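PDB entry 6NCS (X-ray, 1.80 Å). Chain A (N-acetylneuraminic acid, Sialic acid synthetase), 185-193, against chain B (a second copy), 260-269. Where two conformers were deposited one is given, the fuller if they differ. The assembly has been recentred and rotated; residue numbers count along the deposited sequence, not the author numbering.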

# COMPACT_ATOMS: atom_id res chain seq x y z
N ASN A 185 -10.23 -3.11 -14.72
CA ASN A 185 -8.91 -2.77 -15.22
C ASN A 185 -8.09 -2.08 -14.13
O ASN A 185 -8.62 -1.52 -13.18
CB ASN A 185 -9.04 -1.88 -16.45
CG ASN A 185 -9.90 -2.50 -17.54
OD1 ASN A 185 -9.72 -3.67 -17.90
ND2 ASN A 185 -10.84 -1.72 -18.06
N GLU A 186 -6.76 -2.13 -14.30
CA GLU A 186 -5.84 -1.58 -13.30
C GLU A 186 -6.17 -0.14 -12.95
O GLU A 186 -6.20 0.24 -11.77
CB GLU A 186 -4.39 -1.65 -13.81
CG GLU A 186 -3.71 -2.98 -13.65
CD GLU A 186 -2.27 -2.95 -14.12
OE1 GLU A 186 -1.79 -1.90 -14.60
OE2 GLU A 186 -1.60 -3.99 -14.01
N ILE A 187 -6.38 0.70 -13.96
CA ILE A 187 -6.55 2.12 -13.70
C ILE A 187 -7.87 2.44 -13.02
O ILE A 187 -8.07 3.59 -12.60
CB ILE A 187 -6.45 2.97 -14.99
CG1 ILE A 187 -7.62 2.68 -15.93
CG2 ILE A 187 -5.11 2.72 -15.68
CD1 ILE A 187 -7.69 3.64 -17.10
N ASP A 188 -8.76 1.46 -12.87
CA ASP A 188 -10.03 1.67 -12.19
C ASP A 188 -10.03 1.22 -10.73
O ASP A 188 -11.04 1.40 -10.05
CB ASP A 188 -11.15 0.93 -12.93
CG ASP A 188 -11.59 1.64 -14.19
OD1 ASP A 188 -11.43 2.88 -14.27
OD2 ASP A 188 -12.10 0.96 -15.11
N ALA A 189 -8.91 0.67 -10.24
CA ALA A 189 -8.91 0.05 -8.91
C ALA A 189 -9.16 1.06 -7.80
O ALA A 189 -9.80 0.74 -6.79
CB ALA A 189 -7.58 -0.67 -8.68
N ASN A 190 -8.64 2.29 -7.96
CA ASN A 190 -8.77 3.34 -6.95
C ASN A 190 -8.47 2.82 -5.54
O ASN A 190 -9.23 3.03 -4.59
CB ASN A 190 -10.17 3.97 -7.01
CG ASN A 190 -10.26 5.26 -6.23
OD1 ASN A 190 -9.24 5.87 -5.92
ND2 ASN A 190 -11.48 5.70 -5.92
N LEU A 191 -7.34 2.12 -5.41
CA LEU A 191 -7.03 1.49 -4.13
C LEU A 191 -6.83 2.50 -3.00
O LEU A 191 -6.97 2.14 -1.83
CB LEU A 191 -5.80 0.59 -4.24
CG LEU A 191 -5.94 -0.63 -5.16
CD1 LEU A 191 -4.74 -1.58 -4.96
CD2 LEU A 191 -7.25 -1.39 -4.92
N SER A 192 -6.52 3.77 -3.31
CA SER A 192 -6.38 4.70 -2.20
C SER A 192 -7.71 5.03 -1.54
O SER A 192 -7.72 5.64 -0.46
CB SER A 192 -5.66 5.98 -2.64
OG SER A 192 -6.37 6.66 -3.65
N ALA A 193 -8.84 4.61 -2.13
CA ALA A 193 -10.12 4.74 -1.43
C ALA A 193 -10.12 3.95 -0.13
O ALA A 193 -10.87 4.27 0.80
CB ALA A 193 -11.26 4.28 -2.33
N GLU B 260 4.87 4.58 -11.45
CA GLU B 260 3.78 5.25 -12.14
C GLU B 260 2.57 4.32 -12.28
O GLU B 260 1.43 4.74 -12.07
CB GLU B 260 4.25 5.76 -13.50
CG GLU B 260 5.20 6.94 -13.40
CD GLU B 260 5.93 7.27 -14.70
OE1 GLU B 260 5.87 6.47 -15.67
OE2 GLU B 260 6.59 8.33 -14.74
N ARG B 261 2.81 3.05 -12.62
CA ARG B 261 1.72 2.09 -12.73
C ARG B 261 0.98 1.95 -11.40
O ARG B 261 -0.26 1.94 -11.37
CB ARG B 261 2.25 0.73 -13.20
CG ARG B 261 1.15 -0.25 -13.64
CD ARG B 261 1.70 -1.53 -14.25
NE ARG B 261 2.50 -2.32 -13.31
CZ ARG B 261 1.99 -3.25 -12.50
NH1 ARG B 261 0.69 -3.50 -12.50
NH2 ARG B 261 2.79 -3.93 -11.68
N ILE B 262 1.71 1.83 -10.29
CA ILE B 262 1.05 1.64 -9.00
C ILE B 262 0.30 2.90 -8.58
O ILE B 262 -0.78 2.82 -7.99
CB ILE B 262 2.06 1.18 -7.94
CG1 ILE B 262 2.57 -0.22 -8.27
CG2 ILE B 262 1.44 1.17 -6.54
CD1 ILE B 262 3.77 -0.65 -7.45
N ARG B 263 0.82 4.08 -8.93
CA ARG B 263 0.08 5.31 -8.66
C ARG B 263 -1.25 5.33 -9.41
O ARG B 263 -2.26 5.80 -8.88
CB ARG B 263 0.92 6.53 -9.02
CG ARG B 263 1.58 7.18 -7.80
CD ARG B 263 0.51 7.63 -6.79
NE ARG B 263 1.05 8.13 -5.53
CZ ARG B 263 1.47 9.38 -5.34
NH1 ARG B 263 1.47 10.25 -6.34
NH2 ARG B 263 1.92 9.76 -4.15
N LYS B 264 -1.26 4.84 -10.65
CA LYS B 264 -2.51 4.77 -11.40
C LYS B 264 -3.51 3.84 -10.73
O LYS B 264 -4.72 4.11 -10.69
CB LYS B 264 -2.24 4.33 -12.84
N ILE B 265 -3.01 2.72 -10.19
CA ILE B 265 -3.86 1.76 -9.48
C ILE B 265 -4.40 2.36 -8.18
O ILE B 265 -5.55 2.13 -7.81
CB ILE B 265 -3.04 0.48 -9.23
CG1 ILE B 265 -2.77 -0.24 -10.56
CG2 ILE B 265 -3.77 -0.46 -8.27
CD1 ILE B 265 -1.74 -1.38 -10.43
N LEU B 266 -3.57 3.15 -7.49
CA LEU B 266 -4.03 3.82 -6.27
C LEU B 266 -5.13 4.81 -6.58
O LEU B 266 -6.06 4.99 -5.77
CB LEU B 266 -2.87 4.53 -5.59
CG LEU B 266 -1.88 3.64 -4.86
CD1 LEU B 266 -0.67 4.46 -4.42
CD2 LEU B 266 -2.57 3.01 -3.66
N GLY B 267 -5.03 5.51 -7.71
CA GLY B 267 -6.12 6.38 -8.11
C GLY B 267 -6.23 7.64 -7.27
O GLY B 267 -5.31 8.05 -6.56
N HIS B 268 -7.40 8.27 -7.38
CA HIS B 268 -7.60 9.57 -6.77
C HIS B 268 -8.07 9.49 -5.33
O HIS B 268 -8.02 10.50 -4.62
CB HIS B 268 -8.59 10.40 -7.60
CG HIS B 268 -9.83 9.66 -7.99
ND1 HIS B 268 -10.71 9.14 -7.07
CD2 HIS B 268 -10.35 9.38 -9.21
CE1 HIS B 268 -11.71 8.55 -7.71
NE2 HIS B 268 -11.52 8.69 -9.01
N GLY B 269 -8.53 8.33 -4.87
CA GLY B 269 -8.91 8.19 -3.48
C GLY B 269 -10.25 8.78 -3.12
O GLY B 269 -10.63 8.72 -1.94
O HOH W 1 -7.41 3.94 -10.02

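A helix that ends leaves its last carbonyls without amide partners in the next turn, and a protein interface can supply them. The contact between these two copies of the synthetase is a worked example. In chain B the helix runs to Leu B266, and Gly B267, with positive phi, breaks it. The last carbonyls are then met by a loop of chain A, where a type I turn from Asn A190 to Ala A193 presents successive amides: Leu A191 N donates to Ile B265 O (3.0 Å, nearly linear), and Ser A192 N to Leu B266 O (2.8 Å). Leu B266 O takes a second hydrogen bond, from Ser A192 OG at 2.7 Å, so one serine serves this acceptor through both backbone and side chain.

Asn A190 N lies 3.1 Å from Ile B265 O, but the angle is poor; its hydrogen goes instead to water 1, with the N 2.9 Å from the water oxygen. That water lies within 2.8 Å of Lys B264 O and 2.7 Å of Ile A187 O, linking the preceding helix carbonyl to the loop.

The traffic also runs the other way. Beyond the helix, Gly B269 N donates to Asn A190 OD1 at 2.8 Å. The asparagine CB points away from chain B, yet its amide end returns to it. The approach is tight at both glycines: an ideal CB on Gly B267 would clash with Asn A190 OD1, and one on Gly B269 with Ser A192 OG, each at 2.8 Å.

Apolar contacts flank this polar seam. Ile B265 CG2 meets Leu A191 CD1 at 3.6 Å and Ala A189 CB at 3.8 Å. Farther back along the helix, Arg B261 NH1 and Glu A186 OE2 form a salt bridge at 2.8 Å, where charge attraction accompanies a weak, bent hydrogen bond.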